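Local coordinates for protein enoyl-CoA hydratase (Mycobacterium avium, PDB 3OC7) that probably catalyses the reversible hydration of trans-2-enoyl-CoA thioesters to 3-hydroxyacyl-CoA in fatty acid metabolism, working as a trimeric member of the crotonase superfamily, at residues N31-S36 and T67-D73; I115-R120 and G136-A142; E249-G253 and S262-T266; Y87-R93 and E239-F245; I104-P110 and L215-K219. One frame throughout, in Å; residues are numbered along the deposited sequence. Where two conformers were deposited one is given.

Contact 1: N31-S36 and T67-D73; sequences NRNALS and TFCAGAD
Leu35 N bonds almost straight to Gly71 O, 2.9 Å away at 169°, and ties the loop before helix 37-52 to the loop after strand 67-69. The run from Cys69 to Asp73 carries the crotonase sequence Cys-Ala-Gly-Ala-Asp; in relatives this loop supplies one NH of the oxyanion hole, and a similar role is likely here. Among the other backbone contacts, Gly71 O is also approached by the CA-H of Ala34, and a water accepts from Ala70 N; its other leg, to Arg32 O, is so short as to be doubtful.

Polar side chains hold the other end. Asn33 ND2 gives a bond to Thr67 O (3.0 Å) nearly along the C=O axis, although the oxygen lies 30° out of the amide plane, and a weak one to Phe68 O. Thr64 O is a further acceptor for ND2 and Ser28 N donates to OD1, which fixes the rotation of the amide. Arg32 folds back at chi3 (70°), bringing NE and NH2 to Thr67 OG1 in two weak, bent bonds; Thr67 CG2 sits over one guanidinium face. Asn31 OD1 and Asp73 OD2 are both acceptors and do not bond, their planes almost perpendicular; Asn31 ND2 is instead paired with Ser28 OG.

Apolar packing is slight. Cys69 SG, trans to its own backbone nitrogen, rests 3.8 Å from Leu35 CG.

Contact 2: I115-R120 and G136-A142; sequences IDGHVR and GPRSSFA
Ser140 OG takes part in three bonds, with His118 and Arg120, on the face of the sheet they share. His118 ND1 meets it at 2.8 Å, at the ring edge, and either atom could be the donor. Arg120 comes end-on, with NH1 at 3.0 Å and NH2 at 3.1 Å from Ser140 OG, and the oxygen lies in the guanidinium plane. A bend at chi2 (-73°) turns the arginine back over its neighbour strand, where Ala142 CB covers one face of the guanidinium; NH1 also gives a bond to Val119 O, in the guanidinium plane, which helps fix the rotation of the group. Beyond this cluster, Val119 N donates to Ser140 O at 2.9 Å, a parallel-sheet bond between strands that pair His118 with Ser140 and Val119 with Phe141. The opposite face of the sheet is apolar: Val119 CB packs on Phe141 CD2, and both side chains lean on Phe124 of helix 123-129.

Farther out, at the turn 136-139, Asp116 and Arg138 cross at about a right angle. Arg138 NH2 and NE both give bonds to Asp116 O, the former at 2.9 Å, while Arg138 N uses the syn side of Asp116 OD1 at 3.0 Å. Gly136 N closes onto Ile115 O. Strand 118-120 is also bonded to strand 67-69, making it the middle strand of the small three-stranded parallel sheet, which turns away from the larger one as expected of the crotonase spiral.

Contact 3: E249-G253 and S262-T266; sequences EAREG and SPNWT
Glu252 of helix 248-259 meets the backbone of Asn264 in the type I turn from Pro263 to Thr266, where the chain beyond the helix comes back beside it. Glu252 makes the polar link: its chain bends at chi2 (64°), and OE2 accepts from Asn264 N at 2.9 Å, on the anti side of the carboxylate. Arg261 forms a salt bridge to the same oxygen. The carboxylate and the Asn264 amide also stack, their planes only 20° apart. This helix belongs to the C-terminal region through which crotonases commonly trimerise, and the contact does border the second subunit: Trp265 NE1 bonds to Arg209 O of that chain, and Glu249 OE1 to its Ser211 and Gln213. Trp265 turns the edge of its six-membered ring to Glu249 O, which lies 3.6 Å from Trp265 CZ3. Its CH2 is 3.9 Å from Gly253 CA, while Pro263 CB lies over one face of the indole.

Contact 4: Y87-R93 and E239-F245; sequences YDMAVER and EESARLF
Tyr87 lays one ring face on Ala242, whose CB sits 4.0 Å from the ring centroid and 27° off its normal, a CH-pi contact. The phenol swings across because its CG is trans to the backbone nitrogen, and its OH shares a water with Arg243 NH1. Next along, Ala90 CB meets Ala242 CB at 3.9 Å, and Val91 CB touches the same methyl, also at 3.9 Å. With only small residues in the middle, helices 87-93 and 239-245 come within 8.1 Å of each other, running roughly antiparallel at 141°. They belong to the long helices 86-106 and 212-245 of the crotonase fold, packed here near the far ends from their other meeting point. Phe245 takes Arg93 over its face: Arg93 NH2 stands above the ring centre, 3.5 Å from Phe245 CZ, with the guanidinium turned 64° to the ring plane, making a cation-pi pair. A second water joins Ala90 O to Ser241 OG.

Contact 5: I104-P110 and L215-K219; sequences IVESRLP and LAASK
Ile104 O accepts from Lys219 NZ at 3.0 Å, the first of the carbonyls that the lysine gathers where helix 86-106 runs out. Val105 turns its side chain away toward Thr223 and Leu227 of helix 212-245, but its carbonyl oxygen lies 3.4 Å from Lys219 CE. Ser107 O is equally close to that carbon, and a water it receives a bond from reaches weakly to Ala216 O; its OG accepts from Leu109 N, an ST turn that shapes the bend. Arg108 meets the lysine's helix mainly through its backbone, Arg108 O lying 3.6 Å from Ala216 CA, while its guanidinium bonds to Ser51 O and Val56 O. Leu109 O then takes the second bond from Lys219 NZ, at 2.9 Å. Pro110 closes the walk with CG against Leu215 CB, 4.3 Å away. Lys219 reaches all this because its chain is extended throughout, starting at chi1 174°. A salt bridge to Asp131 completes the ammonium's surroundings, giving the buried charge a likely counter-ion. With the third subunit packed against Pro110 and Leu215, the loop lies between helix 86-106 and strand 111-115 of the crotonase fold, a buried lysine of helix 212-245 bonded to two of its carbonyls.

Contact 1 is partly buried and contact 2 buried, and they adjoin: strands 67-69 and 118-120 are neighbours in the small parallel sheet, linked by Phe68 N to His118 O. Both rest mainly on hydrogen bonds. Contacts 4 and 5 share helices 86-106 and 212-245, yet sit about 30 Å apart between centres and differ in character: contact 4, partly buried, joins them by apolar and cation-pi packing without direct hydrogen bonds, while contact 5 is buried and uses a lysine. Contact 3 is the surface one, on the C-terminal helix right after 239-245; Ala250 touches Leu244. Contacts 3 and 4 border the second subunit, contact 5 the third.

Contact 1: N31-S36 and T67-D73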
# COMPACT_ATOMS: atom_id res chain seq x y z
N ASN A 31 30.25 -12.41 -16.13
CA ASN A 31 28.98 -11.97 -16.71
C ASN A 31 28.15 -11.03 -15.81
O ASN A 31 26.92 -10.99 -15.90
CB ASN A 31 28.14 -13.17 -17.20
CG ASN A 31 27.84 -14.18 -16.10
OD1 ASN A 31 27.42 -15.31 -16.38
ND2 ASN A 31 28.02 -13.77 -14.85
N ARG A 32 28.84 -10.26 -14.95
CA ARG A 32 28.18 -9.30 -14.04
C ARG A 32 27.12 -9.93 -13.12
O ARG A 32 26.04 -9.36 -12.92
CB ARG A 32 27.59 -8.10 -14.82
CG ARG A 32 28.63 -7.24 -15.55
CD ARG A 32 28.01 -6.19 -16.49
NE ARG A 32 27.33 -5.11 -15.76
CZ ARG A 32 26.07 -4.73 -15.97
NH1 ARG A 32 25.33 -5.32 -16.90
NH2 ARG A 32 25.55 -3.74 -15.25
N ASN A 33 27.44 -11.10 -12.57
CA ASN A 33 26.54 -11.83 -11.66
C ASN A 33 25.19 -12.22 -12.30
O ASN A 33 24.13 -12.15 -11.65
CB ASN A 33 26.35 -11.07 -10.33
CG ASN A 33 27.66 -10.91 -9.53
OD1 ASN A 33 28.56 -11.76 -9.59
ND2 ASN A 33 27.74 -9.85 -8.72
N ALA A 34 25.23 -12.64 -13.56
CA ALA A 34 24.02 -13.07 -14.28
C ALA A 34 23.45 -14.38 -13.74
O ALA A 34 24.17 -15.21 -13.18
CB ALA A 34 24.29 -13.18 -15.80
N LEU A 35 22.14 -14.58 -13.94
CA LEU A 35 21.42 -15.76 -13.45
C LEU A 35 21.56 -17.03 -14.32
O LEU A 35 20.58 -17.49 -14.91
CB LEU A 35 19.94 -15.42 -13.21
CG LEU A 35 19.65 -14.34 -12.17
CD1 LEU A 35 18.40 -13.54 -12.54
CD2 LEU A 35 19.52 -14.92 -10.76
N SER A 36 22.77 -17.57 -14.39
CA SER A 36 23.04 -18.82 -15.11
C SER A 36 22.47 -20.04 -14.38
O SER A 36 22.17 -19.95 -13.18
CB SER A 36 24.56 -18.99 -15.31
OG SER A 36 25.24 -19.16 -14.07
N THR A 67 28.18 -4.55 -10.05
CA THR A 67 26.80 -4.92 -10.39
C THR A 67 26.30 -5.99 -9.39
O THR A 67 26.94 -7.05 -9.20
CB THR A 67 26.69 -5.43 -11.88
OG1 THR A 67 27.00 -4.36 -12.78
CG2 THR A 67 25.28 -5.97 -12.22
N PHE A 68 25.15 -5.72 -8.74
CA PHE A 68 24.49 -6.73 -7.88
C PHE A 68 24.03 -7.94 -8.72
O PHE A 68 24.44 -9.09 -8.43
CB PHE A 68 23.31 -6.10 -7.08
CG PHE A 68 22.45 -7.12 -6.31
CD1 PHE A 68 21.21 -7.52 -6.82
CD2 PHE A 68 22.87 -7.67 -5.10
CE1 PHE A 68 20.40 -8.45 -6.15
CE2 PHE A 68 22.06 -8.61 -4.39
CZ PHE A 68 20.82 -9.00 -4.94
N CYS A 69 23.22 -7.66 -9.75
CA CYS A 69 22.71 -8.66 -10.71
C CYS A 69 22.00 -7.97 -11.88
O CYS A 69 21.10 -7.17 -11.67
CB CYS A 69 21.72 -9.65 -10.03
SG CYS A 69 20.97 -10.93 -11.12
N ALA A 70 22.40 -8.30 -13.11
CA ALA A 70 21.83 -7.63 -14.29
C ALA A 70 20.83 -8.46 -15.09
O ALA A 70 20.41 -8.06 -16.19
CB ALA A 70 22.93 -7.10 -15.20
N GLY A 71 20.46 -9.62 -14.55
CA GLY A 71 19.39 -10.43 -15.13
C GLY A 71 19.84 -11.77 -15.69
O GLY A 71 20.82 -12.35 -15.21
N ALA A 72 19.13 -12.24 -16.71
CA ALA A 72 19.40 -13.55 -17.31
C ALA A 72 20.71 -13.63 -18.09
O ALA A 72 21.17 -12.64 -18.66
CB ALA A 72 18.23 -13.99 -18.18
N ASP A 73 21.29 -14.83 -18.11
CA ASP A 73 22.49 -15.13 -18.88
C ASP A 73 22.09 -15.37 -20.33
O ASP A 73 21.48 -16.39 -20.66
CB ASP A 73 23.18 -16.38 -18.29
CG ASP A 73 24.51 -16.70 -18.97
OD1 ASP A 73 24.71 -16.37 -20.16
OD2 ASP A 73 25.37 -17.32 -18.29
O HOH W 1 24.26 -9.75 -14.68

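Contact 2: I115-R120 and G136-A142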
# COMPACT_ATOMS: atom_id res chain seq x y z
N ILE A 115 23.13 -4.46 -1.04
CA ILE A 115 23.31 -3.97 -2.42
C ILE A 115 24.24 -2.74 -2.44
O ILE A 115 23.98 -1.78 -1.73
CB ILE A 115 21.91 -3.57 -3.05
CG1 ILE A 115 20.88 -4.72 -2.97
CG2 ILE A 115 22.06 -3.01 -4.48
CD1 ILE A 115 19.39 -4.25 -2.94
N ASP A 116 25.30 -2.76 -3.27
CA ASP A 116 26.07 -1.50 -3.57
C ASP A 116 26.55 -1.51 -5.03
O ASP A 116 27.77 -1.57 -5.33
CB ASP A 116 27.22 -1.25 -2.57
CG ASP A 116 27.67 0.21 -2.53
OD1 ASP A 116 26.89 1.12 -2.92
OD2 ASP A 116 28.84 0.46 -2.12
N GLY A 117 25.59 -1.43 -5.95
CA GLY A 117 25.85 -1.57 -7.40
C GLY A 117 24.58 -1.58 -8.22
O GLY A 117 23.48 -1.38 -7.68
N HIS A 118 24.71 -1.84 -9.53
CA HIS A 118 23.59 -1.79 -10.47
C HIS A 118 22.64 -3.00 -10.35
O HIS A 118 23.09 -4.14 -10.13
CB HIS A 118 24.11 -1.61 -11.91
CG HIS A 118 25.08 -0.48 -12.08
ND1 HIS A 118 24.74 0.84 -11.85
CD2 HIS A 118 26.38 -0.47 -12.47
CE1 HIS A 118 25.80 1.61 -12.09
NE2 HIS A 118 26.80 0.83 -12.46
N VAL A 119 21.34 -2.72 -10.47
CA VAL A 119 20.27 -3.74 -10.48
C VAL A 119 19.41 -3.59 -11.77
O VAL A 119 18.86 -2.51 -12.04
CB VAL A 119 19.36 -3.61 -9.23
CG1 VAL A 119 18.15 -4.62 -9.25
CG2 VAL A 119 20.17 -3.73 -7.92
N ARG A 120 19.32 -4.66 -12.58
CA ARG A 120 18.50 -4.65 -13.81
C ARG A 120 17.76 -6.00 -13.98
O ARG A 120 18.20 -7.04 -13.48
CB ARG A 120 19.35 -4.38 -15.08
CG ARG A 120 20.20 -3.10 -15.12
CD ARG A 120 19.35 -1.83 -15.30
NE ARG A 120 20.16 -0.62 -15.46
CZ ARG A 120 20.69 0.08 -14.46
NH1 ARG A 120 20.51 -0.29 -13.19
NH2 ARG A 120 21.42 1.16 -14.72
N GLY A 136 23.53 0.98 -0.85
CA GLY A 136 24.53 2.04 -0.66
C GLY A 136 24.67 3.00 -1.84
O GLY A 136 23.91 2.89 -2.83
N PRO A 137 25.65 3.95 -1.77
CA PRO A 137 25.73 5.11 -2.70
C PRO A 137 26.14 4.83 -4.16
O PRO A 137 25.99 5.72 -5.00
CB PRO A 137 26.73 6.06 -2.00
CG PRO A 137 27.61 5.14 -1.20
CD PRO A 137 26.71 3.99 -0.75
N ARG A 138 26.63 3.63 -4.47
CA ARG A 138 26.92 3.24 -5.86
C ARG A 138 25.71 2.65 -6.60
O ARG A 138 25.81 2.36 -7.80
CB ARG A 138 28.07 2.22 -5.92
CG ARG A 138 29.36 2.66 -5.26
CD ARG A 138 30.51 1.76 -5.65
NE ARG A 138 30.20 0.34 -5.52
CZ ARG A 138 31.03 -0.65 -5.81
NH1 ARG A 138 32.27 -0.39 -6.24
NH2 ARG A 138 30.63 -1.92 -5.67
N SER A 139 24.60 2.47 -5.90
CA SER A 139 23.46 1.71 -6.45
C SER A 139 22.67 2.47 -7.54
O SER A 139 22.53 3.70 -7.48
CB SER A 139 22.50 1.29 -5.31
OG SER A 139 23.18 0.56 -4.29
N SER A 140 22.17 1.73 -8.54
CA SER A 140 21.20 2.29 -9.52
C SER A 140 20.16 1.23 -9.92
O SER A 140 20.46 0.01 -9.85
CB SER A 140 21.89 2.86 -10.78
OG SER A 140 22.12 1.86 -11.77
N PHE A 141 18.96 1.68 -10.36
CA PHE A 141 17.82 0.82 -10.70
C PHE A 141 17.11 1.35 -11.99
O PHE A 141 16.88 2.57 -12.11
CB PHE A 141 16.79 0.83 -9.54
CG PHE A 141 17.39 0.52 -8.15
CD1 PHE A 141 17.98 1.53 -7.38
CD2 PHE A 141 17.35 -0.78 -7.63
CE1 PHE A 141 18.54 1.24 -6.11
CE2 PHE A 141 17.88 -1.07 -6.37
CZ PHE A 141 18.49 -0.08 -5.62
N ALA A 142 16.78 0.47 -12.95
CA ALA A 142 15.99 0.84 -14.16
C ALA A 142 15.23 -0.35 -14.76
O ALA A 142 15.81 -1.43 -14.94
CB ALA A 142 16.90 1.49 -15.23

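Contact 3: E249-G253 and S262-T266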
# COMPACT_ATOMS: atom_id res chain seq x y z
N GLU A 249 8.62 -7.87 -32.32
CA GLU A 249 9.06 -6.62 -31.69
C GLU A 249 10.23 -6.82 -30.71
O GLU A 249 11.10 -5.95 -30.59
CB GLU A 249 7.89 -5.84 -31.05
CG GLU A 249 7.13 -4.96 -32.06
CD GLU A 249 5.87 -4.30 -31.50
OE1 GLU A 249 5.85 -3.87 -30.32
OE2 GLU A 249 4.89 -4.20 -32.26
N ALA A 250 10.26 -7.97 -30.02
CA ALA A 250 11.39 -8.31 -29.15
C ALA A 250 12.69 -8.55 -29.92
O ALA A 250 13.77 -8.16 -29.47
CB ALA A 250 11.05 -9.51 -28.26
N ARG A 251 12.60 -9.16 -31.11
CA ARG A 251 13.77 -9.38 -31.96
C ARG A 251 14.39 -8.05 -32.42
O ARG A 251 15.62 -7.86 -32.36
CB ARG A 251 13.39 -10.25 -33.16
CG ARG A 251 12.89 -11.64 -32.80
CD ARG A 251 13.99 -12.69 -32.83
NE ARG A 251 13.50 -14.01 -32.44
CZ ARG A 251 12.81 -14.83 -33.24
NH1 ARG A 251 12.52 -14.48 -34.49
NH2 ARG A 251 12.41 -16.01 -32.78
N GLU A 252 13.54 -7.14 -32.89
CA GLU A 252 13.98 -5.81 -33.32
C GLU A 252 14.55 -4.99 -32.15
O GLU A 252 15.55 -4.27 -32.30
CB GLU A 252 12.83 -5.06 -34.01
CG GLU A 252 13.02 -3.54 -34.20
CD GLU A 252 14.17 -3.15 -35.13
OE1 GLU A 252 14.72 -4.01 -35.86
OE2 GLU A 252 14.53 -1.95 -35.12
N GLY A 253 13.92 -5.10 -30.98
CA GLY A 253 14.40 -4.39 -29.79
C GLY A 253 15.82 -4.75 -29.38
O GLY A 253 16.62 -3.87 -29.05
N SER A 262 18.59 3.36 -32.89
CA SER A 262 17.22 3.38 -32.36
C SER A 262 16.36 2.29 -33.02
O SER A 262 16.60 1.92 -34.17
CB SER A 262 16.60 4.77 -32.53
OG SER A 262 16.62 5.17 -33.89
N PRO A 263 15.37 1.74 -32.28
CA PRO A 263 14.49 0.72 -32.86
C PRO A 263 13.51 1.31 -33.87
O PRO A 263 13.20 2.50 -33.81
CB PRO A 263 13.74 0.15 -31.64
CG PRO A 263 13.76 1.25 -30.64
CD PRO A 263 15.03 2.03 -30.87
N ASN A 264 13.02 0.49 -34.80
CA ASN A 264 12.24 1.02 -35.92
C ASN A 264 10.88 1.66 -35.61
O ASN A 264 10.37 2.45 -36.41
CB ASN A 264 12.17 0.02 -37.10
CG ASN A 264 11.39 -1.25 -36.77
OD1 ASN A 264 10.73 -1.36 -35.73
ND2 ASN A 264 11.46 -2.21 -37.68
N TRP A 265 10.30 1.36 -34.44
CA TRP A 265 9.03 2.00 -34.04
C TRP A 265 9.17 3.49 -33.68
O TRP A 265 8.16 4.20 -33.63
CB TRP A 265 8.30 1.21 -32.92
CG TRP A 265 9.08 0.99 -31.65
CD1 TRP A 265 9.26 1.89 -30.62
CD2 TRP A 265 9.76 -0.21 -31.25
NE1 TRP A 265 10.04 1.33 -29.64
CE2 TRP A 265 10.35 0.04 -29.99
CE3 TRP A 265 9.94 -1.47 -31.85
CZ2 TRP A 265 11.11 -0.92 -29.31
CZ3 TRP A 265 10.70 -2.43 -31.18
CH2 TRP A 265 11.26 -2.15 -29.91
N THR A 266 10.39 3.96 -33.45
CA THR A 266 10.64 5.38 -33.20
C THR A 266 10.97 6.10 -34.51
O THR A 266 10.81 7.33 -34.62
CB THR A 266 11.79 5.60 -32.18
OG1 THR A 266 13.03 5.21 -32.78
CG2 THR A 266 11.56 4.80 -30.90

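Contact 4: Y87-R93 and E239-F245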
# COMPACT_ATOMS: atom_id res chain seq x y z
N TYR A 87 11.28 -21.00 -27.67
CA TYR A 87 10.13 -20.96 -26.75
C TYR A 87 10.32 -21.86 -25.53
O TYR A 87 10.06 -21.43 -24.40
CB TYR A 87 8.80 -21.27 -27.47
CG TYR A 87 7.59 -21.19 -26.55
CD1 TYR A 87 6.86 -20.01 -26.42
CD2 TYR A 87 7.20 -22.29 -25.77
CE1 TYR A 87 5.76 -19.93 -25.57
CE2 TYR A 87 6.10 -22.21 -24.91
CZ TYR A 87 5.39 -21.03 -24.81
OH TYR A 87 4.31 -20.95 -23.96
N ASP A 88 10.76 -23.10 -25.76
CA ASP A 88 10.96 -24.06 -24.67
C ASP A 88 12.02 -23.60 -23.66
O ASP A 88 11.82 -23.72 -22.44
CB ASP A 88 11.31 -25.46 -25.21
CG ASP A 88 10.15 -26.12 -25.94
OD1 ASP A 88 8.99 -25.98 -25.50
OD2 ASP A 88 10.40 -26.82 -26.95
N MET A 89 13.13 -23.06 -24.16
CA MET A 89 14.20 -22.53 -23.31
C MET A 89 13.74 -21.30 -22.50
O MET A 89 14.07 -21.18 -21.31
CB MET A 89 15.47 -22.22 -24.12
CG MET A 89 16.34 -23.44 -24.47
SD MET A 89 17.71 -23.12 -25.62
CE MET A 89 18.89 -22.26 -24.58
N ALA A 90 12.97 -20.42 -23.14
CA ALA A 90 12.44 -19.21 -22.48
C ALA A 90 11.41 -19.50 -21.38
O ALA A 90 11.48 -18.89 -20.30
CB ALA A 90 11.86 -18.23 -23.51
N VAL A 91 10.48 -20.42 -21.63
CA VAL A 91 9.47 -20.78 -20.60
C VAL A 91 10.12 -21.44 -19.36
O VAL A 91 9.72 -21.16 -18.22
CB VAL A 91 8.27 -21.61 -21.19
CG1 VAL A 91 8.67 -23.06 -21.54
CG2 VAL A 91 7.07 -21.57 -20.24
N GLU A 92 11.12 -22.29 -19.57
CA GLU A 92 11.86 -22.92 -18.47
C GLU A 92 12.70 -21.91 -17.68
O GLU A 92 12.81 -22.01 -16.46
CB GLU A 92 12.75 -24.06 -18.97
CG GLU A 92 12.02 -25.37 -19.20
CD GLU A 92 11.02 -25.72 -18.11
OE1 GLU A 92 11.39 -25.78 -16.91
OE2 GLU A 92 9.85 -25.94 -18.46
N ARG A 93 13.32 -20.95 -18.38
CA ARG A 93 14.07 -19.87 -17.70
C ARG A 93 13.16 -19.08 -16.73
O ARG A 93 13.56 -18.73 -15.59
CB ARG A 93 14.74 -18.91 -18.70
CG ARG A 93 16.01 -19.42 -19.40
CD ARG A 93 16.82 -18.24 -19.98
NE ARG A 93 16.08 -17.44 -20.97
CZ ARG A 93 15.96 -17.75 -22.26
NH1 ARG A 93 16.52 -18.86 -22.73
NH2 ARG A 93 15.27 -16.97 -23.07
N GLU A 239 4.39 -18.38 -19.17
CA GLU A 239 3.94 -18.50 -20.58
C GLU A 239 3.95 -17.15 -21.32
O GLU A 239 4.39 -17.05 -22.47
CB GLU A 239 2.57 -19.20 -20.65
CG GLU A 239 2.63 -20.67 -20.17
CD GLU A 239 1.29 -21.40 -20.15
OE1 GLU A 239 0.33 -20.96 -20.81
OE2 GLU A 239 1.20 -22.44 -19.45
N GLU A 240 3.50 -16.08 -20.64
CA GLU A 240 3.56 -14.73 -21.20
C GLU A 240 5.00 -14.28 -21.52
O GLU A 240 5.28 -13.73 -22.60
CB GLU A 240 2.88 -13.72 -20.26
CG GLU A 240 2.97 -12.25 -20.73
CD GLU A 240 2.25 -11.25 -19.83
OE1 GLU A 240 1.59 -11.64 -18.84
OE2 GLU A 240 2.35 -10.03 -20.13
N SER A 241 5.92 -14.51 -20.57
CA SER A 241 7.35 -14.18 -20.73
C SER A 241 7.92 -14.80 -22.01
O SER A 241 8.62 -14.15 -22.80
CB SER A 241 8.13 -14.67 -19.49
OG SER A 241 9.53 -14.36 -19.55
N ALA A 242 7.63 -16.09 -22.21
CA ALA A 242 8.13 -16.82 -23.38
C ALA A 242 7.55 -16.36 -24.72
O ALA A 242 8.29 -16.26 -25.71
CB ALA A 242 7.93 -18.33 -23.18
N ARG A 243 6.24 -16.09 -24.75
CA ARG A 243 5.59 -15.50 -25.94
C ARG A 243 6.23 -14.17 -26.34
O ARG A 243 6.47 -13.90 -27.52
CB ARG A 243 4.08 -15.31 -25.73
CG ARG A 243 3.25 -16.59 -25.73
CD ARG A 243 1.76 -16.30 -25.96
NE ARG A 243 1.17 -15.40 -24.97
CZ ARG A 243 0.74 -15.77 -23.76
NH1 ARG A 243 0.85 -17.04 -23.36
NH2 ARG A 243 0.22 -14.87 -22.94
N LEU A 244 6.48 -13.30 -25.35
CA LEU A 244 7.10 -12.02 -25.66
C LEU A 244 8.54 -12.18 -26.17
O LEU A 244 8.95 -11.52 -27.13
CB LEU A 244 7.03 -11.05 -24.46
CG LEU A 244 5.64 -10.58 -24.01
CD1 LEU A 244 5.68 -10.01 -22.58
CD2 LEU A 244 5.03 -9.54 -24.99
N PHE A 245 9.31 -13.09 -25.56
CA PHE A 245 10.72 -13.30 -25.95
C PHE A 245 10.92 -13.66 -27.45
O PHE A 245 11.87 -13.18 -28.09
CB PHE A 245 11.39 -14.37 -25.05
CG PHE A 245 12.89 -14.49 -25.25
CD1 PHE A 245 13.76 -13.62 -24.60
CD2 PHE A 245 13.43 -15.46 -26.09
CE1 PHE A 245 15.14 -13.71 -24.78
CE2 PHE A 245 14.82 -15.56 -26.28
CZ PHE A 245 15.67 -14.68 -25.62
O HOH W 2 1.81 -19.37 -24.58
O HOH W 3 11.58 -16.04 -20.59

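Contact 5: I104-P110 and L215-K219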
# COMPACT_ATOMS: atom_id res chain seq x y z
N ILE A 104 13.38 -18.43 -1.42
CA ILE A 104 13.72 -17.34 -0.49
C ILE A 104 12.49 -17.01 0.39
O ILE A 104 12.58 -16.92 1.63
CB ILE A 104 14.24 -16.06 -1.25
CG1 ILE A 104 15.59 -16.33 -1.95
CG2 ILE A 104 14.34 -14.84 -0.31
CD1 ILE A 104 15.99 -15.26 -2.94
N VAL A 105 11.32 -16.84 -0.24
CA VAL A 105 10.07 -16.49 0.47
C VAL A 105 9.61 -17.58 1.48
O VAL A 105 9.11 -17.24 2.58
CB VAL A 105 8.94 -16.09 -0.53
CG1 VAL A 105 7.64 -15.76 0.20
CG2 VAL A 105 9.34 -14.87 -1.35
N GLU A 106 9.82 -18.87 1.15
CA GLU A 106 9.39 -20.01 2.01
C GLU A 106 10.32 -20.32 3.20
O GLU A 106 9.93 -21.07 4.11
CB GLU A 106 9.19 -21.30 1.17
CG GLU A 106 7.94 -21.29 0.28
CD GLU A 106 7.77 -22.56 -0.59
OE1 GLU A 106 8.77 -23.25 -0.84
OE2 GLU A 106 6.64 -22.85 -1.03
N SER A 107 11.55 -19.80 3.19
CA SER A 107 12.57 -20.17 4.21
C SER A 107 12.16 -19.83 5.66
O SER A 107 11.53 -18.80 5.89
CB SER A 107 13.90 -19.47 3.88
OG SER A 107 14.95 -19.82 4.80
N ARG A 108 12.52 -20.68 6.62
CA ARG A 108 12.37 -20.38 8.07
C ARG A 108 13.18 -19.14 8.49
O ARG A 108 12.90 -18.54 9.53
CB ARG A 108 12.77 -21.59 8.97
CG ARG A 108 14.29 -21.81 9.14
CD ARG A 108 14.69 -22.93 10.15
NE ARG A 108 16.15 -23.10 10.27
CZ ARG A 108 16.94 -22.42 11.11
NH1 ARG A 108 16.44 -21.47 11.89
NH2 ARG A 108 18.24 -22.69 11.14
N LEU A 109 14.20 -18.81 7.69
CA LEU A 109 15.18 -17.74 7.99
C LEU A 109 14.81 -16.39 7.35
O LEU A 109 14.52 -16.35 6.14
CB LEU A 109 16.58 -18.14 7.49
CG LEU A 109 17.23 -19.40 8.05
CD1 LEU A 109 18.46 -19.81 7.22
CD2 LEU A 109 17.61 -19.19 9.51
N PRO A 110 14.84 -15.29 8.13
CA PRO A 110 14.87 -13.95 7.50
C PRO A 110 16.09 -13.80 6.55
O PRO A 110 17.22 -14.22 6.90
CB PRO A 110 15.00 -13.00 8.71
CG PRO A 110 14.40 -13.78 9.90
CD PRO A 110 14.88 -15.20 9.62
N LEU A 215 11.01 -16.01 15.07
CA LEU A 215 11.37 -15.46 13.75
C LEU A 215 10.65 -16.17 12.59
O LEU A 215 10.14 -15.49 11.68
CB LEU A 215 12.89 -15.46 13.51
CG LEU A 215 13.71 -14.56 14.43
CD1 LEU A 215 15.21 -14.82 14.34
CD2 LEU A 215 13.41 -13.07 14.16
N ALA A 216 10.61 -17.50 12.60
CA ALA A 216 9.88 -18.24 11.54
C ALA A 216 8.38 -17.88 11.50
O ALA A 216 7.83 -17.66 10.40
CB ALA A 216 10.09 -19.76 11.65
N ALA A 217 7.71 -17.83 12.66
CA ALA A 217 6.27 -17.54 12.70
C ALA A 217 5.95 -16.08 12.35
O ALA A 217 4.92 -15.79 11.68
CB ALA A 217 5.68 -17.92 14.06
N SER A 218 6.83 -15.17 12.80
CA SER A 218 6.67 -13.73 12.49
C SER A 218 6.85 -13.47 10.98
O SER A 218 6.05 -12.72 10.37
CB SER A 218 7.62 -12.86 13.34
OG SER A 218 7.40 -12.99 14.75
N LYS A 219 7.86 -14.09 10.35
CA LYS A 219 8.03 -14.03 8.88
C LYS A 219 6.80 -14.58 8.10
O LYS A 219 6.29 -13.93 7.16
CB LYS A 219 9.31 -14.75 8.44
CG LYS A 219 9.50 -14.87 6.91
CD LYS A 219 10.91 -15.30 6.45
CE LYS A 219 10.90 -15.64 4.96
NZ LYS A 219 12.28 -15.69 4.37
O HOH W 4 8.96 -18.37 7.20